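Local coordinates for deseasin MCP-01 (Pseudoalteromonas sp., PDB 3VV3), which cleaves peptide bonds, including those of collagen, as a calcium-binding serine protease of the subtilisin family, at residues A[10-13]-A[14-17]. Numbering follows the deposited sequence.
Sequences DDLW and GLNN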
# COMPACT_ATOMS: atom_id res chain seq x y z
N ASP A 10 19.77 4.39 -12.44
CA ASP A 10 20.48 3.32 -11.74
C ASP A 10 19.69 2.72 -10.57
O ASP A 10 20.02 1.64 -10.07
CB ASP A 10 21.86 3.80 -11.26
CG ASP A 10 22.84 3.99 -12.40
OD1 ASP A 10 22.56 3.52 -13.53
OD2 ASP A 10 23.91 4.60 -12.16
N ASP A 11 18.64 3.42 -10.12
CA ASP A 11 17.79 2.92 -9.05
C ASP A 11 16.74 1.94 -9.57
O ASP A 11 16.07 1.26 -8.80
CB ASP A 11 17.10 4.08 -8.32
CG ASP A 11 18.07 4.93 -7.54
OD1 ASP A 11 19.01 4.36 -6.96
OD2 ASP A 11 17.90 6.17 -7.52
N LEU A 12 16.60 1.88 -10.90
CA LEU A 12 15.60 1.03 -11.55
C LEU A 12 16.11 -0.39 -11.79
O LEU A 12 16.34 -0.79 -12.93
CB LEU A 12 15.14 1.68 -12.86
CG LEU A 12 14.55 3.08 -12.68
CD1 LEU A 12 14.24 3.73 -14.03
CD2 LEU A 12 13.30 3.06 -11.78
N TRP A 13 16.27 -1.16 -10.72
CA TRP A 13 16.86 -2.48 -10.86
C TRP A 13 16.00 -3.40 -11.74
O TRP A 13 16.51 -4.26 -12.46
CB TRP A 13 17.09 -3.11 -9.47
CG TRP A 13 15.80 -3.47 -8.79
CD1 TRP A 13 15.11 -2.73 -7.87
CD2 TRP A 13 15.05 -4.66 -8.99
NE1 TRP A 13 13.98 -3.40 -7.48
CE2 TRP A 13 13.92 -4.59 -8.15
CE3 TRP A 13 15.22 -5.80 -9.79
CZ2 TRP A 13 12.96 -5.61 -8.10
CZ3 TRP A 13 14.28 -6.80 -9.74
CH2 TRP A 13 13.15 -6.70 -8.90
N GLY A 14 14.68 -3.20 -11.71
CA GLY A 14 13.78 -4.03 -12.49
C GLY A 14 14.05 -3.94 -13.98
O GLY A 14 13.83 -4.90 -14.72
N LEU A 15 14.51 -2.78 -14.42
CA LEU A 15 14.81 -2.57 -15.84
C LEU A 15 16.23 -3.04 -16.15
O LEU A 15 16.50 -3.66 -17.20
CB LEU A 15 14.66 -1.09 -16.22
CG LEU A 15 13.30 -0.43 -15.96
CD1 LEU A 15 13.31 1.01 -16.48
CD2 LEU A 15 12.18 -1.23 -16.62
N ASN A 16 17.14 -2.75 -15.22
CA ASN A 16 18.54 -3.14 -15.37
C ASN A 16 19.17 -3.36 -14.00
O ASN A 16 19.26 -2.43 -13.21
CB ASN A 16 19.30 -2.07 -16.15
CG ASN A 16 20.72 -2.50 -16.49
OD1 ASN A 16 21.69 -1.92 -15.99
ND2 ASN A 16 20.83 -3.51 -17.33
N ASN A 17 19.57 -4.59 -13.74
CA ASN A 17 20.10 -4.98 -12.44
C ASN A 17 21.55 -5.44 -12.60
O ASN A 17 21.81 -6.42 -13.30
CB ASN A 17 19.25 -6.13 -11.88
CG ASN A 17 19.49 -6.39 -10.40
OD1 ASN A 17 20.43 -5.87 -9.80
ND2 ASN A 17 18.63 -7.22 -9.82
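The indole of Trp13 is folded back over the next residue of its own chain: Gly14 CA sits over the face of the six-membered ring, 3.9 Å from its centroid, in a CH-pi contact. This follows from chi1 of 69°, which sets CG between the backbone N and the carbonyl carbon, close to Gly14 N. NE1 then reaches the carbonyl O of Ser252, so a polar bond fixes the rotation of the buried ring. On the benzo ring, Asn17 ND2 approaches CE3 obliquely, 3.7 Å away, while that amide gives its hydrogens to the carbonyls of Ala27 and Ser230 and its OD1 accepts from Gly19 N; an asparagine suits a buried place where both donor and acceptor are needed.

An inverse gamma turn centred on Leu12, with a weak Trp13 N to Asp11 O bond, leads into a sharp turn around Leu12 O, which accepts two N-H groups. Asn16 N arrives in the carbonyl plane at 3.1 Å with a nearly straight N-H...O angle of 167°, whereas Leu15 N, also 3.1 Å from Leu12 O, lies above that plane and bends to 139°. The turn leaves Leu12 and Leu15 side by side, their CD1 atoms 3.8 Å apart, in a greasy patch continued by Val123, Val124 and Ala31.

Beyond it, Asn17 N bonds to Asp28 OD2, a carboxylate of the nearby calcium site. The i+3 to i and i+4 to i bonds sharing one carbonyl mark a beta turn (Leu12 to Leu15) within an alpha turn (Leu12 to Asn16), helical at Trp13 and Gly14, in the N-terminal loop before helix 31-34 of a subtilisin-like catalytic domain.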